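Local coordinates for protein glucokinase (Leishmania braziliensis MHOM/BR/75/M2904, PDB 6EDI) that probably phosphorylates D-glucose with ATP, as a dimeric glucokinase of the actin-like ATPase superfamily, at residues R204-A209 / S216-Y221; S239-A244 / P273-A278; Y250-A255 / L267-A272; A282-N287 / D324-N329; G332-T337 / A371-H376. All coordinates share one frame; numbering follows the deposited sequence.

Interaction 1: residues R204-A209 / S216-Y221; sequences RCMVVA and SSLIHY
Strands 205-210 and 214-222 form a beta hairpin in the six-stranded mixed sheet of an actin-like ATPase fold. The backbone bonds come as two hydrogen-bonded antiparallel pairs. Cys205 N gives to Ile219 O at 2.9 Å, and Ile219 N returns to Cys205 O at 2.8 Å. Val207 N gives to Ser217 O at 2.9 Å, nearly along the C=O axis. Ser217 N answers to Val207 O. Between these pairs, CA-H...O contacts add to the backbone bonds. The shortest sets Ser216 CA 3.1 Å from Val207 O.

The apolar contacts divide between the two faces. On one, Met206 bends at chi2 (67°) and crosses Leu218 at about a right angle, Met206 SD 4.2 Å from Leu218 CD1. This face turns to helix 317-341. On the other, Cys205 CB meets Ile219 CB at 4.0 Å, and Ala162 of helix 157-170 packs against Val207, Ser217 and Ile219.

The polar side-chain bond runs from Arg204 NE to His220 ND1, 2.9 Å long and nearly straight (175°). It lies in the guanidinium plane and close to the ring plane, although the two planes are 54° apart. Leu218 CD2 sits over one guanidinium face. Arg204 NH1 binds Phe341 O, and NH2 binds Ala232 O of the second subunit.

His220 ND1 accepts here, so it carries no proton. The neighbouring arginine charge would probably keep the imidazole neutral.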
# COMPACT_ATOMS: atom_id res chain seq x y z
N ARG A 204 -7.98 -4.34 6.44
CA ARG A 204 -6.59 -3.93 6.46
C ARG A 204 -6.16 -3.54 7.85
O ARG A 204 -6.93 -2.95 8.62
CB ARG A 204 -6.33 -2.75 5.53
CG ARG A 204 -6.22 -3.12 4.06
CD ARG A 204 -6.15 -1.87 3.20
NE ARG A 204 -5.98 -2.20 1.79
CZ ARG A 204 -6.02 -1.30 0.83
NH1 ARG A 204 -6.21 -0.03 1.15
NH2 ARG A 204 -5.85 -1.65 -0.44
N CYS A 205 -4.91 -3.86 8.16
CA CYS A 205 -4.27 -3.41 9.37
C CYS A 205 -3.02 -2.60 8.99
O CYS A 205 -2.08 -3.13 8.38
CB CYS A 205 -3.90 -4.61 10.24
SG CYS A 205 -3.02 -4.16 11.72
N MET A 206 -3.00 -1.32 9.33
CA MET A 206 -1.83 -0.48 9.10
C MET A 206 -0.93 -0.54 10.33
O MET A 206 -1.37 -0.28 11.45
CB MET A 206 -2.26 0.96 8.79
CG MET A 206 -1.10 1.92 8.61
SD MET A 206 -0.15 1.53 7.14
CE MET A 206 1.44 2.19 7.65
N VAL A 207 0.33 -0.90 10.11
CA VAL A 207 1.27 -1.10 11.22
C VAL A 207 2.36 -0.04 11.19
O VAL A 207 3.03 0.14 10.16
CB VAL A 207 1.92 -2.47 11.15
CG1 VAL A 207 2.82 -2.69 12.35
CG2 VAL A 207 0.84 -3.56 11.06
N VAL A 208 2.53 0.67 12.31
CA VAL A 208 3.61 1.65 12.46
C VAL A 208 4.40 1.31 13.73
O VAL A 208 3.80 0.90 14.71
CB VAL A 208 3.03 3.07 12.53
CG1 VAL A 208 4.11 4.08 12.88
CG2 VAL A 208 2.41 3.44 11.21
N ALA A 209 5.73 1.46 13.70
CA ALA A 209 6.57 1.10 14.86
C ALA A 209 7.66 2.13 15.09
O ALA A 209 8.70 2.12 14.41
CB ALA A 209 7.19 -0.26 14.66
N SER A 216 7.06 0.92 9.03
CA SER A 216 5.67 0.79 8.63
C SER A 216 5.47 -0.38 7.67
O SER A 216 6.40 -0.79 6.96
CB SER A 216 5.21 2.07 7.95
OG SER A 216 6.07 2.32 6.87
N SER A 217 4.25 -0.90 7.64
CA SER A 217 3.88 -2.00 6.77
C SER A 217 2.36 -2.15 6.80
O SER A 217 1.68 -1.62 7.70
CB SER A 217 4.56 -3.31 7.18
OG SER A 217 4.31 -3.62 8.55
N LEU A 218 1.81 -2.84 5.82
CA LEU A 218 0.37 -2.96 5.76
C LEU A 218 -0.01 -4.42 5.61
O LEU A 218 0.49 -5.10 4.70
CB LEU A 218 -0.20 -2.14 4.60
CG LEU A 218 -1.70 -2.28 4.34
CD1 LEU A 218 -2.51 -1.36 5.25
CD2 LEU A 218 -2.03 -2.09 2.87
N ILE A 219 -0.88 -4.89 6.51
CA ILE A 219 -1.47 -6.20 6.33
C ILE A 219 -2.72 -5.96 5.50
O ILE A 219 -3.68 -5.34 5.95
CB ILE A 219 -1.86 -6.87 7.65
CG1 ILE A 219 -0.72 -6.81 8.67
CG2 ILE A 219 -2.28 -8.33 7.40
CD1 ILE A 219 -1.05 -7.43 10.00
N HIS A 220 -2.68 -6.43 4.25
CA HIS A 220 -3.84 -6.24 3.36
C HIS A 220 -4.69 -7.50 3.39
O HIS A 220 -4.17 -8.60 3.21
CB HIS A 220 -3.36 -5.95 1.94
CG HIS A 220 -4.47 -5.91 0.93
ND1 HIS A 220 -5.44 -4.93 0.92
CD2 HIS A 220 -4.75 -6.72 -0.12
CE1 HIS A 220 -6.27 -5.14 -0.08
NE2 HIS A 220 -5.87 -6.22 -0.73
N TYR A 221 -5.99 -7.34 3.64
CA TYR A 221 -6.90 -8.49 3.63
C TYR A 221 -7.45 -8.67 2.23
O TYR A 221 -7.85 -7.71 1.59
CB TYR A 221 -8.06 -8.32 4.62
CG TYR A 221 -9.07 -9.44 4.47
CD1 TYR A 221 -8.78 -10.73 4.88
CD2 TYR A 221 -10.31 -9.20 3.89
CE1 TYR A 221 -9.69 -11.75 4.72
CE2 TYR A 221 -11.23 -10.22 3.73
CZ TYR A 221 -10.91 -11.49 4.16
OH TYR A 221 -11.82 -12.50 4.01

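Interaction 2: residues S239-A244 / P273-A278; sequences SMSWCA and PIWEAA
The indole of Trp275 has the backbone of Met240 over one face and polar atoms at its edge. Two loops of the actin-like ATPase fold meet here, one before helix 245-259 and one before helix 281-292. Met240 CA stands 3.8 Å from the centroid of the five-membered ring, a CH-pi contact. Met240 SD makes an oblique Met-aromatic contact, 5.3 Å from the centroid of the six-membered ring. Ser241 OG lies at the edge, 3.4 Å from Trp275 CZ2. A water at the edge accepts from Trp275 NE1 at 3.0 Å and donates to Ser241 OG.

Between the two segments one backbone bond crosses, beside a single bridge of Ser239 and Ile274. Met240 N gives to Pro273 O at 2.9 Å. Trp275 and Glu276 add backbone bonds to Leu238 and Gly236. Trp275 also rests on Asn329 and Leu333 of helix 317-341.

Ser241 OG also bonds Glu336 OE2 of its own chain, whereas Ser239 OG bonds Glu336 of the second subunit. This loop thus reaches the dimer interface. Chi1 (-69°) and an extended chi2 (-175°) put Met240 SD between Pro273 CG at 3.8 Å and Ala278 CB at 3.9 Å. Chi3 (74°) then turns Met240 CE to Ala278 CB and Trp275 CZ3.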
# COMPACT_ATOMS: atom_id res chain seq x y z
N SER A 239 6.94 12.95 3.58
CA SER A 239 7.08 14.32 4.08
C SER A 239 6.00 14.69 5.08
O SER A 239 4.85 14.27 4.94
CB SER A 239 7.03 15.31 2.92
OG SER A 239 7.97 14.98 1.93
N MET A 240 6.35 15.47 6.10
CA MET A 240 5.33 16.01 7.01
C MET A 240 4.30 16.85 6.24
O MET A 240 4.62 17.47 5.23
CB MET A 240 5.96 16.83 8.14
CG MET A 240 6.74 15.99 9.12
SD MET A 240 7.36 16.94 10.51
CE MET A 240 5.84 17.17 11.45
N SER A 241 3.07 16.84 6.74
CA SER A 241 1.96 17.52 6.11
C SER A 241 2.09 19.03 6.27
O SER A 241 2.69 19.52 7.22
CB SER A 241 0.64 17.06 6.73
OG SER A 241 0.38 15.70 6.43
N TRP A 242 1.52 19.77 5.33
CA TRP A 242 1.52 21.21 5.45
C TRP A 242 0.72 21.65 6.68
O TRP A 242 -0.22 20.97 7.11
CB TRP A 242 0.96 21.84 4.16
CG TRP A 242 1.04 23.32 4.16
CD1 TRP A 242 2.05 24.11 3.69
CD2 TRP A 242 0.05 24.21 4.68
NE1 TRP A 242 1.75 25.44 3.89
CE2 TRP A 242 0.52 25.52 4.49
CE3 TRP A 242 -1.20 24.02 5.29
CZ2 TRP A 242 -0.21 26.64 4.89
CZ3 TRP A 242 -1.92 25.12 5.68
CH2 TRP A 242 -1.42 26.42 5.48
N CYS A 243 1.12 22.78 7.26
CA CYS A 243 0.38 23.37 8.37
C CYS A 243 0.81 24.82 8.52
O CYS A 243 1.71 25.27 7.81
CB CYS A 243 0.62 22.60 9.67
SG CYS A 243 2.36 22.30 10.04
N ALA A 244 0.15 25.54 9.42
CA ALA A 244 0.41 26.96 9.60
C ALA A 244 0.77 27.25 11.04
O ALA A 244 0.76 26.36 11.89
CB ALA A 244 -0.81 27.77 9.21
N PRO A 273 10.62 17.99 6.40
CA PRO A 273 11.32 16.84 6.98
C PRO A 273 10.38 15.66 6.91
O PRO A 273 9.18 15.89 6.72
CB PRO A 273 11.56 17.27 8.42
CG PRO A 273 10.43 18.21 8.74
CD PRO A 273 10.00 18.85 7.42
N ILE A 274 10.88 14.44 7.03
CA ILE A 274 10.00 13.28 6.95
C ILE A 274 9.30 13.05 8.30
O ILE A 274 9.81 13.48 9.34
CB ILE A 274 10.74 12.04 6.46
CG1 ILE A 274 11.84 11.61 7.45
CG2 ILE A 274 11.38 12.33 5.13
CD1 ILE A 274 12.62 10.39 6.96
N TRP A 275 8.14 12.41 8.27
CA TRP A 275 7.37 12.16 9.50
C TRP A 275 8.21 11.45 10.56
O TRP A 275 8.05 11.69 11.75
CB TRP A 275 6.14 11.31 9.21
CG TRP A 275 4.96 12.08 8.72
CD1 TRP A 275 4.47 12.10 7.45
CD2 TRP A 275 4.11 12.95 9.50
NE1 TRP A 275 3.37 12.92 7.38
CE2 TRP A 275 3.12 13.45 8.62
CE3 TRP A 275 4.09 13.34 10.84
CZ2 TRP A 275 2.12 14.33 9.05
CZ3 TRP A 275 3.09 14.21 11.27
CH2 TRP A 275 2.12 14.71 10.37
N GLU A 276 9.07 10.55 10.11
CA GLU A 276 9.94 9.79 11.01
C GLU A 276 10.75 10.72 11.91
O GLU A 276 10.95 10.43 13.10
CB GLU A 276 10.89 8.91 10.19
CG GLU A 276 12.14 8.43 10.94
CD GLU A 276 12.98 7.49 10.10
OE1 GLU A 276 13.95 7.97 9.47
OE2 GLU A 276 12.67 6.29 10.06
N ALA A 277 11.20 11.83 11.35
CA ALA A 277 12.06 12.76 12.08
C ALA A 277 11.34 13.43 13.26
O ALA A 277 11.99 13.92 14.17
CB ALA A 277 12.66 13.78 11.14
N ALA A 278 10.02 13.45 13.23
CA ALA A 278 9.23 14.04 14.32
C ALA A 278 8.65 13.00 15.26
O ALA A 278 7.88 13.34 16.15
CB ALA A 278 8.10 14.91 13.75
O HOH W 1 1.98 13.99 4.89

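Interaction 3: residues Y250-A255 / L267-A272; sequences YVQALA and LDSTVA
Gln252 has CG anti to the backbone N (chi1 -178°) and then bends at chi2 (59°), which swings its amide off the helix and over the neighbouring loop. In this actin-like ATPase fold, helix 245-259 packs against the loop that leads on to helix 281-292.

Gln252 NE2 donates to the backbone Ser269 O at 2.8 Å. The N-H...O angle is 151°. The oxygen stays near the amide plane of Gln252, but the donor stands above the carbonyl plane of Ser269. The bond is short without being aimed at a lone pair. Ser269 CB lies 3.4 Å from the same NE2, so the amide tip runs alongside the serine side chain as well.

One turn further on, the CB of Ala255 points at the loop. The methyl meets backbone oxygens, not side chains. This lets the loop come close, with the CA atoms of Ala255 and Ser269 4.8 Å apart.

The contact is part of the dimer interface. Trp242 of the second subunit packs on Val251 and Gln252, and Ala377 of that subunit packs on Val271. At the methyl itself, Ala255 CB is 3.5 Å from Val271 O and 3.6 Å from Ser269 O.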
# COMPACT_ATOMS: atom_id res chain seq x y z
N TYR A 250 7.24 24.67 14.14
CA TYR A 250 7.91 23.43 14.54
C TYR A 250 8.46 22.66 13.35
O TYR A 250 9.62 22.21 13.39
CB TYR A 250 7.00 22.52 15.37
CG TYR A 250 7.66 21.17 15.62
CD1 TYR A 250 8.69 21.03 16.55
CD2 TYR A 250 7.28 20.05 14.90
CE1 TYR A 250 9.32 19.80 16.77
CE2 TYR A 250 7.89 18.81 15.12
CZ TYR A 250 8.90 18.69 16.05
OH TYR A 250 9.49 17.46 16.25
N VAL A 251 7.65 22.49 12.31
CA VAL A 251 8.12 21.77 11.14
C VAL A 251 9.32 22.50 10.55
O VAL A 251 10.31 21.89 10.15
CB VAL A 251 7.02 21.60 10.06
CG1 VAL A 251 7.57 20.84 8.87
CG2 VAL A 251 5.78 20.88 10.64
N GLN A 252 9.21 23.83 10.53
CA GLN A 252 10.30 24.67 10.05
C GLN A 252 11.59 24.41 10.84
O GLN A 252 12.68 24.24 10.26
CB GLN A 252 9.94 26.15 10.18
CG GLN A 252 11.04 27.08 9.65
CD GLN A 252 11.36 26.82 8.19
OE1 GLN A 252 10.70 27.35 7.29
NE2 GLN A 252 12.37 26.01 7.94
N ALA A 253 11.47 24.41 12.16
CA ALA A 253 12.65 24.22 13.00
C ALA A 253 13.21 22.82 12.81
O ALA A 253 14.43 22.64 12.79
CB ALA A 253 12.32 24.48 14.46
N LEU A 254 12.32 21.84 12.66
CA LEU A 254 12.76 20.45 12.45
C LEU A 254 13.53 20.33 11.14
O LEU A 254 14.58 19.71 11.08
CB LEU A 254 11.56 19.48 12.48
CG LEU A 254 11.92 18.01 12.32
CD1 LEU A 254 12.88 17.59 13.43
CD2 LEU A 254 10.67 17.11 12.30
N ALA A 255 12.99 20.95 10.10
CA ALA A 255 13.60 20.95 8.77
C ALA A 255 15.01 21.54 8.78
O ALA A 255 15.94 20.97 8.20
CB ALA A 255 12.72 21.73 7.81
N LEU A 267 20.01 19.65 1.12
CA LEU A 267 18.93 19.74 2.08
C LEU A 267 18.80 21.16 2.63
O LEU A 267 19.75 21.70 3.20
CB LEU A 267 19.18 18.75 3.21
CG LEU A 267 18.05 17.86 3.72
CD1 LEU A 267 17.45 18.42 5.01
CD2 LEU A 267 16.96 17.69 2.66
N ASP A 268 17.64 21.77 2.42
CA ASP A 268 17.35 23.11 2.90
C ASP A 268 16.47 23.03 4.13
O ASP A 268 15.99 21.95 4.50
CB ASP A 268 16.57 23.91 1.84
CG ASP A 268 17.47 24.47 0.77
OD1 ASP A 268 18.32 25.32 1.10
OD2 ASP A 268 17.29 24.08 -0.41
N SER A 269 16.23 24.18 4.75
CA SER A 269 15.17 24.29 5.73
C SER A 269 13.86 24.54 4.97
O SER A 269 12.79 24.57 5.58
CB SER A 269 15.45 25.42 6.72
OG SER A 269 15.38 26.69 6.11
N THR A 270 13.95 24.71 3.65
CA THR A 270 12.73 24.87 2.83
C THR A 270 12.16 23.51 2.42
O THR A 270 11.06 23.45 1.89
CB THR A 270 12.94 25.74 1.57
OG1 THR A 270 13.67 25.00 0.57
CG2 THR A 270 13.67 27.04 1.91
N VAL A 271 12.93 22.45 2.66
CA VAL A 271 12.50 21.09 2.34
C VAL A 271 11.81 20.45 3.55
O VAL A 271 12.40 20.39 4.62
CB VAL A 271 13.72 20.21 2.00
CG1 VAL A 271 13.27 18.86 1.45
CG2 VAL A 271 14.65 20.90 1.00
N ALA A 272 10.58 19.94 3.37
CA ALA A 272 9.84 19.27 4.45
C ALA A 272 10.66 18.14 5.06
O ALA A 272 11.35 17.42 4.34
CB ALA A 272 8.52 18.75 3.96

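Interaction 4: residues A282-N287 / D324-N329; sequences AGLEFN and DRLYKN
This is a buried helix-helix contact between helix 281-292 and the long helix 317-341, in the helical part of an actin-like ATPase fold. The axes of the short segments approach to 9.5 Å and their directions differ by 134°. No direct hydrogen bond joins the two short segments; one turn earlier on the long helix, Ala322 O accepts from Asn287 ND2.

Leu326 is the main apolar side chain. Its CG is anti to the backbone N (chi1 -162°), which sends the isobutyl end at the other helix. Leu326 CD1 rests on the backbone, 3.5 Å from Leu284 N and 4.0 Å from Gly283 C. The same methyl is 3.7 Å from Leu284 CB. The two leucine chains cross at about a right angle.

Asn287 lies across the Arg325 chain, its ND2 3.6 Å from Arg325 CB. The amide and guanidinium planes stand 77° apart. Asn287 OD1 is bonded by Tyr250 OH of helix 245-259. With Ala322 O, this fixes which way round the amide sits.

Two waters bridge the helices. One accepts from Asn287 ND2 and Asn329 ND2, each at 2.8 Å, and donates weakly to Arg325 O. The other, in the guanidinium plane, accepts from Arg325 NE at 2.9 Å and donates to Asn287 O at 3.0 Å.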
# COMPACT_ATOMS: atom_id res chain seq x y z
N ALA A 282 15.64 10.56 17.74
CA ALA A 282 16.23 11.82 17.33
C ALA A 282 15.25 12.97 17.47
O ALA A 282 15.61 14.04 17.96
CB ALA A 282 16.72 11.73 15.91
N GLY A 283 14.02 12.74 17.03
CA GLY A 283 12.98 13.74 17.14
C GLY A 283 12.61 14.03 18.58
O GLY A 283 12.35 15.17 18.94
N LEU A 284 12.58 12.99 19.41
CA LEU A 284 12.25 13.19 20.82
C LEU A 284 13.30 14.08 21.50
O LEU A 284 12.97 14.99 22.27
CB LEU A 284 12.12 11.86 21.57
CG LEU A 284 11.81 12.09 23.05
CD1 LEU A 284 10.48 12.85 23.19
CD2 LEU A 284 11.77 10.78 23.81
N GLU A 285 14.56 13.82 21.17
CA GLU A 285 15.66 14.64 21.67
C GLU A 285 15.56 16.09 21.18
O GLU A 285 15.85 17.03 21.93
CB GLU A 285 17.00 14.01 21.30
CG GLU A 285 17.17 12.63 21.94
CD GLU A 285 18.46 11.93 21.58
OE1 GLU A 285 19.27 12.51 20.83
OE2 GLU A 285 18.66 10.79 22.05
N PHE A 286 15.15 16.27 19.92
CA PHE A 286 14.93 17.60 19.39
C PHE A 286 13.75 18.27 20.09
O PHE A 286 13.79 19.48 20.40
CB PHE A 286 14.67 17.56 17.89
CG PHE A 286 14.33 18.90 17.31
CD1 PHE A 286 15.33 19.80 16.98
CD2 PHE A 286 13.00 19.27 17.12
CE1 PHE A 286 15.02 21.06 16.46
CE2 PHE A 286 12.68 20.51 16.59
CZ PHE A 286 13.69 21.41 16.26
N ASN A 287 12.70 17.50 20.31
CA ASN A 287 11.51 18.03 20.97
C ASN A 287 11.82 18.59 22.35
O ASN A 287 11.28 19.62 22.75
CB ASN A 287 10.43 16.96 21.04
CG ASN A 287 9.69 16.82 19.73
OD1 ASN A 287 10.06 17.45 18.73
ND2 ASN A 287 8.64 16.00 19.72
N ASP A 324 4.68 14.44 24.46
CA ASP A 324 3.35 14.74 23.94
C ASP A 324 3.43 15.11 22.46
O ASP A 324 2.66 14.60 21.65
CB ASP A 324 2.69 15.86 24.74
CG ASP A 324 1.26 16.14 24.30
OD1 ASP A 324 0.44 15.19 24.23
OD2 ASP A 324 0.96 17.32 24.04
N ARG A 325 4.36 16.00 22.11
CA ARG A 325 4.55 16.38 20.71
C ARG A 325 4.97 15.19 19.86
O ARG A 325 4.55 15.06 18.70
CB ARG A 325 5.54 17.54 20.56
CG ARG A 325 5.54 18.13 19.14
CD ARG A 325 6.62 19.15 18.86
NE ARG A 325 6.54 20.33 19.72
CZ ARG A 325 5.73 21.36 19.51
NH1 ARG A 325 4.89 21.36 18.47
NH2 ARG A 325 5.73 22.38 20.35
N LEU A 326 5.79 14.32 20.43
CA LEU A 326 6.27 13.12 19.74
C LEU A 326 5.10 12.27 19.26
O LEU A 326 5.00 11.96 18.08
CB LEU A 326 7.18 12.27 20.65
CG LEU A 326 8.07 11.26 19.90
CD1 LEU A 326 9.23 11.97 19.21
CD2 LEU A 326 8.59 10.14 20.80
N TYR A 327 4.22 11.91 20.18
CA TYR A 327 3.07 11.09 19.83
C TYR A 327 1.96 11.83 19.08
O TYR A 327 1.20 11.23 18.32
CB TYR A 327 2.55 10.38 21.07
CG TYR A 327 3.52 9.33 21.52
CD1 TYR A 327 4.02 8.39 20.62
CD2 TYR A 327 3.97 9.28 22.84
CE1 TYR A 327 4.92 7.43 21.02
CE2 TYR A 327 4.88 8.33 23.24
CZ TYR A 327 5.35 7.40 22.33
OH TYR A 327 6.24 6.44 22.72
N LYS A 328 1.86 13.14 19.29
CA LYS A 328 0.91 13.91 18.51
C LYS A 328 1.27 13.81 17.03
O LYS A 328 0.40 13.65 16.18
CB LYS A 328 0.87 15.37 18.97
CG LYS A 328 -0.01 15.60 20.21
CD LYS A 328 -0.37 17.08 20.38
CE LYS A 328 -1.16 17.34 21.66
NZ LYS A 328 -2.22 16.32 21.88
N ASN A 329 2.57 13.88 16.75
CA ASN A 329 3.07 13.75 15.38
C ASN A 329 3.14 12.32 14.83
O ASN A 329 2.93 12.11 13.63
CB ASN A 329 4.41 14.46 15.25
CG ASN A 329 4.23 15.96 15.11
OD1 ASN A 329 3.31 16.41 14.42
ND2 ASN A 329 5.07 16.74 15.78
O HOH W 2 7.36 15.90 17.22
O HOH W 3 8.37 19.93 21.93

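Interaction 5: residues G332-T337 / A371-H376; sequences GLTAET and ARLHEH
His376 NE2 donates to Glu336 OE1 at 3.1 Å, with an N-H...O angle of 147°. The acceptor lies in the ring plane, but the ring comes from above the carboxylate plane (39° out of it). It is a His-carboxylate hydrogen bond between helix 317-341 and the turn that ends helix 363-373. Glu336 OE2 has further direct partners in Ser241 and in Ser239 of the second subunit.

Apolar atoms lie beside it. The Ala335 methyl points at the turn, with CB 4.0 Å from His376 CD2. Leu373 CD1 reaches across to Ala335 CA at 3.6 Å and touches Thr334 OG1 at 3.5 Å. That hydroxyl bonds Ile331 O of its own helix. One turn earlier on helix 317-341, Gly332 CA lies over one face of the Arg372 guanidinium, 3.7 Å from Arg372 NH2. A bend at chi2 (56°) brings the guanidinium there, and the absence of a side chain at Gly332 allows the close approach.

Glu336 CG is anti to the carbonyl carbon, and its chain folds back at chi2. The second shell sets the histidine. A type I turn from Leu373 to His376 places it at the N-cap of helix 377-382. There His376 ND1 bonds Met378 N, which holds the ring in place.

With ND1 accepting and NE2 donating, the imidazole is probably neutral. The buried carboxylate has three donor or hydroxyl partners from two subunits, consistent with an ionised Glu336 that joins the turn, the loop of Ser241 and the dimer interface.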
# COMPACT_ATOMS: atom_id res chain seq x y z
N GLY A 332 -0.18 12.09 13.80
CA GLY A 332 -0.30 12.88 12.57
C GLY A 332 0.09 12.09 11.33
O GLY A 332 -0.59 12.18 10.29
N LEU A 333 1.17 11.31 11.43
CA LEU A 333 1.57 10.40 10.36
C LEU A 333 0.46 9.39 10.13
O LEU A 333 0.09 9.14 8.98
CB LEU A 333 2.87 9.66 10.70
CG LEU A 333 3.18 8.43 9.85
CD1 LEU A 333 3.48 8.75 8.39
CD2 LEU A 333 4.33 7.64 10.45
N THR A 334 -0.08 8.83 11.21
CA THR A 334 -1.17 7.86 11.05
C THR A 334 -2.44 8.47 10.47
O THR A 334 -3.27 7.77 9.92
CB THR A 334 -1.54 7.14 12.36
OG1 THR A 334 -2.11 8.07 13.29
CG2 THR A 334 -0.32 6.47 12.97
N ALA A 335 -2.63 9.78 10.61
CA ALA A 335 -3.80 10.37 9.96
C ALA A 335 -3.66 10.22 8.46
O ALA A 335 -4.63 9.89 7.74
CB ALA A 335 -3.95 11.84 10.35
N GLU A 336 -2.45 10.46 7.96
CA GLU A 336 -2.15 10.24 6.54
C GLU A 336 -2.27 8.77 6.11
O GLU A 336 -2.84 8.47 5.06
CB GLU A 336 -0.77 10.79 6.17
CG GLU A 336 -0.58 12.30 6.36
CD GLU A 336 -1.75 13.16 5.87
OE1 GLU A 336 -2.43 12.81 4.87
OE2 GLU A 336 -1.98 14.21 6.48
N THR A 337 -1.74 7.85 6.90
CA THR A 337 -1.78 6.44 6.50
C THR A 337 -3.19 5.88 6.58
O THR A 337 -3.61 5.07 5.74
CB THR A 337 -0.78 5.56 7.31
OG1 THR A 337 -1.15 5.55 8.70
CG2 THR A 337 0.64 6.11 7.16
N ALA A 371 -7.84 13.46 19.20
CA ALA A 371 -8.11 14.82 18.76
C ALA A 371 -7.22 15.18 17.59
O ALA A 371 -7.66 15.78 16.60
CB ALA A 371 -7.91 15.81 19.91
N ARG A 372 -5.95 14.83 17.70
CA ARG A 372 -5.00 15.15 16.65
C ARG A 372 -5.34 14.44 15.35
O ARG A 372 -5.34 15.06 14.28
CB ARG A 372 -3.59 14.76 17.08
CG ARG A 372 -2.56 14.95 16.00
CD ARG A 372 -2.55 16.38 15.49
NE ARG A 372 -1.57 16.56 14.42
CZ ARG A 372 -1.82 16.30 13.14
NH1 ARG A 372 -3.00 15.82 12.80
NH2 ARG A 372 -0.89 16.49 12.22
N LEU A 373 -5.61 13.14 15.44
CA LEU A 373 -5.99 12.36 14.26
C LEU A 373 -7.11 13.08 13.54
O LEU A 373 -7.10 13.20 12.31
CB LEU A 373 -6.46 10.97 14.69
CG LEU A 373 -6.68 9.96 13.56
CD1 LEU A 373 -5.33 9.44 13.09
CD2 LEU A 373 -7.58 8.83 14.03
N HIS A 374 -8.05 13.59 14.33
CA HIS A 374 -9.25 14.20 13.78
C HIS A 374 -9.07 15.59 13.17
O HIS A 374 -10.03 16.16 12.68
CB HIS A 374 -10.37 14.21 14.83
CG HIS A 374 -10.88 12.84 15.18
ND1 HIS A 374 -11.98 12.65 15.99
CD2 HIS A 374 -10.46 11.61 14.83
CE1 HIS A 374 -12.21 11.35 16.12
NE2 HIS A 374 -11.30 10.70 15.43
N GLU A 375 -7.84 16.11 13.16
CA GLU A 375 -7.57 17.41 12.53
C GLU A 375 -7.47 17.32 11.01
O GLU A 375 -7.51 18.34 10.32
CB GLU A 375 -6.29 18.05 13.09
CG GLU A 375 -6.25 18.18 14.62
CD GLU A 375 -5.01 18.90 15.13
OE1 GLU A 375 -4.22 19.43 14.31
OE2 GLU A 375 -4.82 18.94 16.37
N HIS A 376 -7.32 16.09 10.50
CA HIS A 376 -7.17 15.85 9.06
C HIS A 376 -8.39 16.36 8.30
O HIS A 376 -9.52 16.20 8.76
CB HIS A 376 -7.00 14.34 8.78
CG HIS A 376 -6.48 14.04 7.41
ND1 HIS A 376 -7.26 14.12 6.28
CD2 HIS A 376 -5.24 13.67 6.99
CE1 HIS A 376 -6.53 13.81 5.22
NE2 HIS A 376 -5.30 13.53 5.62

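Overall arrangement
From the N terminus, interaction 1 comes first and closes the short hairpin between strands 205-210 and 214-222. Interaction 2 then closes a longer loop, from 239-244 to 273-278. Interaction 3 is nested within it, bringing the chain after helix 245-259 back onto that helix. Interactions 4 and 5 follow in series. Both use helix 317-341, first against helix 281-292 and then against the end of helix 363-373. None of the five cross. That long helix is the shared neighbour: Met206 touches Thr337, Trp275 packs beside Gly332, and Tyr250 reaches Asn329. Interactions 1, 2, 3 and 5 also touch the second subunit.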